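PDB 1L1L: ribonucleoside triphosphate reductase from Lactobacillus leichmannii, which catalyses the adenosylcobalamin-dependent reduction of ribonucleoside triphosphates to deoxyribonucleoside triphosphates, as a class II reductase whose allosterically regulated monomer mimics a dimer. Local coordinates for residues M148-G160 with R224-D236. Sequence-based numbering, arbitrary orientation.
Sequences MPFSFLFDELMKG and REGWVLANALLID. Unlike the reference sequence in segment 148-160: Phe152 (reference Cys).
Val228 is the central bump of this near-antiparallel helix pair (157° between axes, 9.4 Å apart), a knob set into the hollow formed by Ser151, Phe154, Asp155 and Met158. Its two methyls divide the hollow: CG1 lies 3.6 Å from Ser151 CB, while CG2 is wedged tightly against Met158 CE at 3.3 Å. A bend at chi3 (-68°) turns that methyl back over one face of the Phe154 ring and leaves Met158 SD obliquely beside the Trp227 indole, a Met-aromatic contact. Phe154 in turn pushes CZ against the indole edge, 4.0 Å from Trp227 CE3, and slides past the Val228 side chain. Toward the other end, a water links Ser151 OG, also bonded to Tyr129 OH, with Val228 O and Asn231 ND2, and Ile235 CD1 packs on Phe150. Where helix 148-158 ends, Arg224 NH1 and Asp155 OD1 form a bent salt bridge (2.7 Å, 131°), OD1 tilted from the guanidinium plane; Glu225 CD, its OE2 salt-bridged to NH1, and Lys159 CE cover opposite faces. Lys159 NZ itself bridges to Asp155 OD2, Asp114 and Asp456. Helix 224-236, within the B12-dependent insertion region, thus packs with helices 275-289 and 298-313 around helix 148-158, whose Leu153 and Leu157 rest on strand 162-166, probably of the alpha-beta barrel.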
loop_
_atom_site.group_PDB
_atom_site.type_symbol
_atom_site.label_atom_id
_atom_site.label_comp_id
_atom_site.label_asym_id
_atom_site.label_seq_id
_atom_site.Cartn_x
_atom_site.Cartn_y
_atom_site.Cartn_z
ATOM N N MET A 148 -22.640 0.183 4.299
ATOM C CA MET A 148 -21.828 -0.809 3.603
ATOM C C MET A 148 -20.408 -0.383 3.180
ATOM O O MET A 148 -19.426 -0.972 3.634
ATOM C CB MET A 148 -22.592 -1.364 2.397
ATOM C CG MET A 148 -21.933 -2.579 1.737
ATOM S SD MET A 148 -20.388 -2.172 0.840
ATOM C CE MET A 148 -20.014 -3.767 0.034
ATOM N N PRO A 149 -20.276 0.635 2.314
ATOM C CA PRO A 149 -18.931 1.056 1.890
ATOM C C PRO A 149 -18.000 1.451 3.024
ATOM O O PRO A 149 -16.780 1.284 2.919
ATOM C CB PRO A 149 -19.209 2.220 0.940
ATOM C CG PRO A 149 -20.494 2.797 1.490
ATOM C CD PRO A 149 -21.298 1.549 1.777
ATOM N N PHE A 150 -18.567 1.972 4.108
ATOM C CA PHE A 150 -17.763 2.383 5.251
ATOM C C PHE A 150 -17.316 1.157 6.029
ATOM O O PHE A 150 -16.225 1.142 6.613
ATOM C CB PHE A 150 -18.567 3.301 6.175
ATOM C CG PHE A 150 -19.037 4.563 5.514
ATOM C CD1 PHE A 150 -18.163 5.631 5.326
ATOM C CD2 PHE A 150 -20.342 4.671 5.057
ATOM C CE1 PHE A 150 -18.582 6.798 4.688
ATOM C CE2 PHE A 150 -20.776 5.837 4.411
ATOM C CZ PHE A 150 -19.894 6.901 4.225
ATOM N N SER A 151 -18.178 0.143 6.053
ATOM C CA SER A 151 -17.859 -1.096 6.757
ATOM C C SER A 151 -16.729 -1.809 6.024
ATOM O O SER A 151 -15.838 -2.391 6.659
ATOM C CB SER A 151 -19.084 -2.010 6.823
ATOM O OG SER A 151 -20.075 -1.455 7.670
ATOM N N PHE A 152 -16.790 -1.770 4.694
ATOM C CA PHE A 152 -15.778 -2.404 3.852
ATOM C C PHE A 152 -14.438 -1.734 4.127
ATOM O O PHE A 152 -13.434 -2.398 4.410
ATOM C CB PHE A 152 -16.128 -2.239 2.371
ATOM C CG PHE A 152 -15.125 -2.868 1.449
ATOM C CD1 PHE A 152 -15.190 -4.235 1.156
ATOM C CD2 PHE A 152 -14.058 -2.128 0.949
ATOM C CE1 PHE A 152 -14.205 -4.849 0.384
ATOM C CE2 PHE A 152 -13.067 -2.736 0.178
ATOM C CZ PHE A 152 -13.140 -4.095 -0.103
ATOM N N LEU A 153 -14.422 -0.405 4.037
ATOM C CA LEU A 153 -13.197 0.339 4.293
ATOM C C LEU A 153 -12.654 0.083 5.704
ATOM O O LEU A 153 -11.456 -0.171 5.879
ATOM C CB LEU A 153 -13.443 1.837 4.086
ATOM C CG LEU A 153 -12.295 2.785 4.426
ATOM C CD1 LEU A 153 -12.108 3.773 3.308
ATOM C CD2 LEU A 153 -12.600 3.492 5.723
ATOM N N PHE A 154 -13.537 0.152 6.702
ATOM C CA PHE A 154 -13.190 -0.057 8.109
ATOM C C PHE A 154 -12.543 -1.444 8.291
ATOM O O PHE A 154 -11.504 -1.597 8.935
ATOM C CB PHE A 154 -14.475 0.035 8.951
ATOM C CG PHE A 154 -14.257 0.231 10.440
ATOM C CD1 PHE A 154 -12.989 0.410 10.981
ATOM C CD2 PHE A 154 -15.357 0.261 11.300
ATOM C CE1 PHE A 154 -12.812 0.615 12.347
ATOM C CE2 PHE A 154 -15.195 0.466 12.667
ATOM C CZ PHE A 154 -13.918 0.644 13.197
ATOM N N ASP A 155 -13.164 -2.445 7.691
ATOM C CA ASP A 155 -12.673 -3.824 7.813
ATOM C C ASP A 155 -11.274 -4.011 7.207
ATOM O O ASP A 155 -10.346 -4.450 7.890
ATOM C CB ASP A 155 -13.692 -4.778 7.172
ATOM C CG ASP A 155 -13.346 -6.246 7.399
ATOM O OD1 ASP A 155 -12.949 -6.583 8.527
ATOM O OD2 ASP A 155 -13.488 -7.045 6.451
ATOM N N GLU A 156 -11.110 -3.646 5.942
ATOM C CA GLU A 156 -9.818 -3.794 5.280
ATOM C C GLU A 156 -8.748 -2.963 5.981
ATOM O O GLU A 156 -7.583 -3.372 6.065
ATOM C CB GLU A 156 -9.930 -3.408 3.808
ATOM C CG GLU A 156 -10.886 -4.278 3.008
ATOM C CD GLU A 156 -10.646 -5.781 3.203
ATOM O OE1 GLU A 156 -9.475 -6.186 3.390
ATOM O OE2 GLU A 156 -11.636 -6.546 3.153
ATOM N N LEU A 157 -9.128 -1.788 6.487
ATOM C CA LEU A 157 -8.166 -0.967 7.210
ATOM C C LEU A 157 -7.724 -1.675 8.503
ATOM O O LEU A 157 -6.551 -1.648 8.858
ATOM C CB LEU A 157 -8.763 0.413 7.569
ATOM C CG LEU A 157 -8.848 1.498 6.479
ATOM C CD1 LEU A 157 -9.687 2.714 7.001
ATOM C CD2 LEU A 157 -7.453 1.933 6.085
ATOM N N MET A 158 -8.654 -2.291 9.224
ATOM C CA MET A 158 -8.264 -2.952 10.462
ATOM C C MET A 158 -7.423 -4.199 10.173
ATOM O O MET A 158 -6.682 -4.645 11.034
ATOM C CB MET A 158 -9.482 -3.320 11.304
ATOM C CG MET A 158 -9.996 -2.145 12.126
ATOM S SD MET A 158 -11.193 -2.702 13.300
ATOM C CE MET A 158 -12.521 -3.157 12.199
ATOM N N LYS A 159 -7.552 -4.736 8.963
ATOM C CA LYS A 159 -6.780 -5.910 8.547
ATOM C C LYS A 159 -5.403 -5.461 8.039
ATOM O O LYS A 159 -4.666 -6.239 7.425
ATOM C CB LYS A 159 -7.520 -6.683 7.451
ATOM C CG LYS A 159 -8.786 -7.412 7.932
ATOM C CD LYS A 159 -9.596 -7.935 6.756
ATOM C CE LYS A 159 -10.811 -8.711 7.215
ATOM N NZ LYS A 159 -11.670 -9.147 6.071
ATOM N N GLY A 160 -5.080 -4.192 8.287
ATOM C CA GLY A 160 -3.789 -3.645 7.908
ATOM C C GLY A 160 -3.571 -3.200 6.480
ATOM O O GLY A 160 -2.432 -2.967 6.084
ATOM N N ARG A 224 -12.765 -7.599 15.698
ATOM C CA ARG A 224 -12.734 -6.610 14.625
ATOM C C ARG A 224 -14.141 -6.416 14.080
ATOM O O ARG A 224 -14.568 -5.287 13.841
ATOM C CB ARG A 224 -11.795 -7.062 13.495
ATOM C CG ARG A 224 -12.116 -6.475 12.108
ATOM C CD ARG A 224 -11.018 -6.806 11.084
ATOM N NE ARG A 224 -10.724 -8.242 11.035
ATOM C CZ ARG A 224 -11.517 -9.162 10.494
ATOM N NH1 ARG A 224 -12.671 -8.816 9.933
ATOM N NH2 ARG A 224 -11.165 -10.442 10.535
ATOM N N GLU A 225 -14.859 -7.518 13.884
ATOM C CA GLU A 225 -16.220 -7.444 13.368
ATOM C C GLU A 225 -17.110 -6.651 14.321
ATOM O O GLU A 225 -18.013 -5.926 13.890
ATOM C CB GLU A 225 -16.790 -8.851 13.166
ATOM C CG GLU A 225 -15.932 -9.735 12.273
ATOM C CD GLU A 225 -14.567 -10.019 12.886
ATOM O OE1 GLU A 225 -14.522 -10.507 14.032
ATOM O OE2 GLU A 225 -13.540 -9.748 12.227
ATOM N N GLY A 226 -16.860 -6.791 15.618
ATOM C CA GLY A 226 -17.656 -6.069 16.595
ATOM C C GLY A 226 -17.557 -4.573 16.350
ATOM O O GLY A 226 -18.554 -3.858 16.429
ATOM N N TRP A 227 -16.343 -4.115 16.048
ATOM C CA TRP A 227 -16.056 -2.706 15.777
ATOM C C TRP A 227 -16.775 -2.225 14.526
ATOM O O TRP A 227 -17.380 -1.145 14.524
ATOM C CB TRP A 227 -14.544 -2.497 15.596
ATOM C CG TRP A 227 -13.752 -2.446 16.875
ATOM C CD1 TRP A 227 -13.901 -3.247 17.968
ATOM C CD2 TRP A 227 -12.665 -1.561 17.174
ATOM N NE1 TRP A 227 -12.982 -2.918 18.928
ATOM C CE2 TRP A 227 -12.207 -1.887 18.467
ATOM C CE3 TRP A 227 -12.033 -0.522 16.471
ATOM C CZ2 TRP A 227 -11.142 -1.214 19.074
ATOM C CZ3 TRP A 227 -10.977 0.150 17.073
ATOM C CH2 TRP A 227 -10.541 -0.200 18.363
ATOM N N VAL A 228 -16.697 -3.023 13.465
ATOM C CA VAL A 228 -17.338 -2.702 12.195
ATOM C C VAL A 228 -18.865 -2.627 12.331
ATOM O O VAL A 228 -19.480 -1.639 11.923
ATOM C CB VAL A 228 -16.987 -3.746 11.100
ATOM C CG1 VAL A 228 -17.770 -3.446 9.817
ATOM C CG2 VAL A 228 -15.476 -3.715 10.813
ATOM N N LEU A 229 -19.465 -3.668 12.905
ATOM C CA LEU A 229 -20.915 -3.718 13.094
ATOM C C LEU A 229 -21.446 -2.555 13.944
ATOM O O LEU A 229 -22.554 -2.064 13.705
ATOM C CB LEU A 229 -21.318 -5.062 13.726
ATOM C CG LEU A 229 -21.040 -6.304 12.871
ATOM C CD1 LEU A 229 -21.432 -7.563 13.623
ATOM C CD2 LEU A 229 -21.796 -6.206 11.560
ATOM N N ALA A 230 -20.652 -2.112 14.918
ATOM C CA ALA A 230 -21.053 -1.012 15.797
ATOM C C ALA A 230 -21.085 0.330 15.056
ATOM O O ALA A 230 -21.912 1.207 15.350
ATOM C CB ALA A 230 -20.115 -0.926 16.967
ATOM N N ASN A 231 -20.175 0.500 14.108
ATOM C CA ASN A 231 -20.142 1.732 13.332
ATOM C C ASN A 231 -21.243 1.623 12.282
ATOM O O ASN A 231 -21.878 2.620 11.928
ATOM C CB ASN A 231 -18.774 1.910 12.660
ATOM C CG ASN A 231 -18.703 3.160 11.800
ATOM O OD1 ASN A 231 -18.848 4.279 12.295
ATOM N ND2 ASN A 231 -18.476 2.974 10.505
ATOM N N ALA A 232 -21.476 0.400 11.802
ATOM C CA ALA A 232 -22.508 0.147 10.796
ATOM C C ALA A 232 -23.898 0.441 11.363
ATOM O O ALA A 232 -24.760 1.006 10.675
ATOM C CB ALA A 232 -22.436 -1.304 10.314
ATOM N N LEU A 233 -24.100 0.050 12.620
ATOM C CA LEU A 233 -25.365 0.274 13.315
ATOM C C LEU A 233 -25.583 1.777 13.490
ATOM O O LEU A 233 -26.634 2.308 13.126
ATOM C CB LEU A 233 -25.337 -0.415 14.688
ATOM C CG LEU A 233 -26.524 -0.165 15.627
ATOM C CD1 LEU A 233 -27.813 -0.592 14.944
ATOM C CD2 LEU A 233 -26.313 -0.926 16.944
ATOM N N LEU A 234 -24.578 2.453 14.044
ATOM C CA LEU A 234 -24.632 3.896 14.260
ATOM C C LEU A 234 -24.998 4.666 12.989
ATOM O O LEU A 234 -25.825 5.583 13.022
ATOM C CB LEU A 234 -23.286 4.408 14.772
ATOM C CG LEU A 234 -23.189 5.933 14.863
ATOM C CD1 LEU A 234 -24.254 6.459 15.831
ATOM C CD2 LEU A 234 -21.804 6.338 15.320
ATOM N N ILE A 235 -24.371 4.300 11.874
ATOM C CA ILE A 235 -24.635 4.957 10.605
ATOM C C ILE A 235 -26.041 4.663 10.073
ATOM O O ILE A 235 -26.804 5.586 9.769
ATOM C CB ILE A 235 -23.601 4.530 9.532
ATOM C CG1 ILE A 235 -22.218 5.083 9.885
ATOM C CG2 ILE A 235 -24.036 5.028 8.170
ATOM C CD1 ILE A 235 -21.088 4.535 9.009
ATOM N N ASP A 236 -26.386 3.385 9.966
ATOM C CA ASP A 236 -27.688 2.993 9.441
ATOM C C ASP A 236 -28.909 3.518 10.221
ATOM O O ASP A 236 -30.020 3.552 9.678
ATOM C CB ASP A 236 -27.780 1.462 9.307
ATOM C CG ASP A 236 -26.878 0.899 8.200
ATOM O OD1 ASP A 236 -26.721 1.556 7.154
ATOM O OD2 ASP A 236 -26.342 -0.218 8.367
HETATM O O HOH W 1 -18.755 0.162 9.846
#